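Local coordinates for DUF5624 domain-containing protein (Legionella pneumophila subsp. pneumophila, PDB 4JX2) that is a putative secreted protein of unknown function that joins alpha-helices and beta-sheets in a new combination and forms a two-fold symmetric pair in the crystal, at the interface of chains A and B. Residues are numbered along the deposited sequence; one frame, centred on the assembly and turned at random. Chains: chain A/B, hypothetical protein.

The interface of chains A and B. Residues chain A 125, 129; chain B 41, 56-57, 60-61, 335.
A:Tyr125 reaches out of helix 119-131 and lays its ring between B:Leu60 and B:Phe41 of the other chain. At the root of the side chain, CB meets the branch methyl CG2 of B:Ile56 at 3.4 Å. CG, at the start of the ring, has B:Leu60 CD2 and B:Phe41 CE1 on opposite faces. Along one rim, CD2 lies 3.5 Å from the methyl CD2 of B:Leu60, which sits over the face but displaced from its middle. The next rim atom, CE2, passes the hydroxyl oxygen OG of B:Ser57 at 3.7 Å, while CA of B:Ser57 stands at the ring edge, in plane. The methyl CD1 of B:Ile335 lies above the CD1–CE1 side of the ring, 4.0 Å from A:Tyr125 CD1, sharing the face that B:Leu60 covers and leaving the other to B:Phe41. Toward the tip, A:Tyr125 CZ is 3.8 Å from B:Phe41 CZ, and the phenol OH passes this carbon more loosely.

B:Phe41 presents an edge to the tyrosine face, with CE1 above the ring centre and the two planes turned 60° apart. Its CG points away from the backbone N (chi1 175°), swinging the ring toward A:Tyr125. A hydrogen bond of 2.7 Å from B:Ser57 OG to the carbonyl O of B:Phe41 ties this loop residue to helix 56-66; the donor is tilted 27° from the carbonyl plane. The same OG lies above the centre of the phenylalanine ring. A:Ile129, on the next turn of helix 119-131, adds a second apolar contact, resting CG1 against the backbone CA of B:Leu60 at 3.8 Å where the two helices cross.

Symmetry repeats the patch with the chains exchanged, which would suit a dimer, although the crystal alone does not establish one in solution. It joins helix 119-131 of chain A to helix 56-66 and the loop residue B:Phe41 of chain B, with helix 315-339 contributing B:Ile335.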
loop_
_atom_site.group_PDB
_atom_site.type_symbol
_atom_site.label_atom_id
_atom_site.label_comp_id
_atom_site.label_asym_id
_atom_site.label_seq_id
_atom_site.Cartn_x
_atom_site.Cartn_y
_atom_site.Cartn_z
ATOM N N TYR A 125 7.889 -23.911 -10.122
ATOM C CA TYR A 125 8.668 -23.043 -10.998
ATOM C C TYR A 125 9.348 -23.860 -12.079
ATOM O O TYR A 125 9.341 -23.440 -13.237
ATOM C CB TYR A 125 9.706 -22.245 -10.185
ATOM C CG TYR A 125 9.201 -20.983 -9.506
ATOM C CD1 TYR A 125 7.930 -20.930 -8.932
ATOM C CD2 TYR A 125 10.026 -19.875 -9.355
ATOM C CE1 TYR A 125 7.473 -19.785 -8.277
ATOM C CE2 TYR A 125 9.586 -18.730 -8.684
ATOM C CZ TYR A 125 8.299 -18.682 -8.167
ATOM O OH TYR A 125 7.851 -17.557 -7.524
ATOM N N ILE A 129 9.162 -23.571 -16.168
ATOM C CA ILE A 129 10.384 -23.476 -16.967
ATOM C C ILE A 129 10.312 -24.523 -18.080
ATOM O O ILE A 129 10.623 -24.202 -19.229
ATOM C CB ILE A 129 11.653 -23.621 -16.084
ATOM C CG1 ILE A 129 11.761 -22.457 -15.059
ATOM C CG2 ILE A 129 12.933 -23.706 -16.936
ATOM C CD1 ILE A 129 12.534 -22.774 -13.808
ATOM N N PHE B 41 16.388 -21.767 -4.579
ATOM C CA PHE B 41 15.135 -21.182 -5.019
ATOM C C PHE B 41 15.148 -19.660 -4.895
ATOM O O PHE B 41 14.744 -18.985 -5.843
ATOM C CB PHE B 41 13.949 -21.782 -4.234
ATOM C CG PHE B 41 12.607 -21.153 -4.542
ATOM C CD1 PHE B 41 11.948 -21.428 -5.735
ATOM C CD2 PHE B 41 12.004 -20.274 -3.639
ATOM C CE1 PHE B 41 10.698 -20.849 -6.011
ATOM C CE2 PHE B 41 10.759 -19.691 -3.920
ATOM C CZ PHE B 41 10.125 -19.961 -5.115
ATOM N N ILE B 56 16.396 -21.012 -9.121
ATOM C CA ILE B 56 15.195 -21.407 -9.854
ATOM C C ILE B 56 14.337 -20.165 -10.197
ATOM O O ILE B 56 13.899 -20.067 -11.348
ATOM C CB ILE B 56 14.453 -22.544 -9.097
ATOM C CG1 ILE B 56 15.255 -23.873 -9.271
ATOM C CG2 ILE B 56 13.021 -22.716 -9.580
ATOM C CD1 ILE B 56 15.094 -24.934 -8.163
ATOM N N SER B 57 14.202 -19.186 -9.268
ATOM C CA SER B 57 13.450 -17.944 -9.518
ATOM C C SER B 57 13.995 -17.184 -10.733
ATOM O O SER B 57 13.223 -16.806 -11.604
ATOM C CB SER B 57 13.460 -17.028 -8.294
ATOM O OG SER B 57 12.812 -17.623 -7.182
ATOM N N LEU B 60 13.293 -18.966 -14.062
ATOM C CA LEU B 60 11.901 -18.706 -14.421
ATOM C C LEU B 60 11.715 -17.351 -15.109
ATOM O O LEU B 60 11.074 -17.311 -16.159
ATOM C CB LEU B 60 10.952 -18.805 -13.211
ATOM C CG LEU B 60 9.476 -18.485 -13.491
ATOM C CD1 LEU B 60 8.863 -19.479 -14.463
ATOM C CD2 LEU B 60 8.691 -18.413 -12.209
ATOM N N PHE B 61 12.276 -16.264 -14.552
ATOM C CA PHE B 61 12.096 -14.915 -15.114
ATOM C C PHE B 61 12.937 -14.686 -16.395
ATOM O O PHE B 61 12.667 -13.730 -17.119
ATOM C CB PHE B 61 12.346 -13.823 -14.046
ATOM C CG PHE B 61 11.692 -14.099 -12.700
ATOM C CD1 PHE B 61 10.448 -14.726 -12.618
ATOM C CD2 PHE B 61 12.319 -13.734 -11.519
ATOM C CE1 PHE B 61 9.878 -15.041 -11.376
ATOM C CE2 PHE B 61 11.742 -14.040 -10.274
ATOM C CZ PHE B 61 10.529 -14.699 -10.213
ATOM N N ILE B 335 1.146 -19.638 -11.931
ATOM C CA ILE B 335 1.654 -20.896 -11.367
ATOM C C ILE B 335 0.716 -21.421 -10.272
ATOM O O ILE B 335 0.329 -22.585 -10.341
ATOM C CB ILE B 335 3.131 -20.781 -10.900
ATOM C CG1 ILE B 335 4.069 -20.574 -12.135
ATOM C CG2 ILE B 335 3.544 -22.027 -10.104
ATOM C CD1 ILE B 335 5.382 -19.956 -11.844
#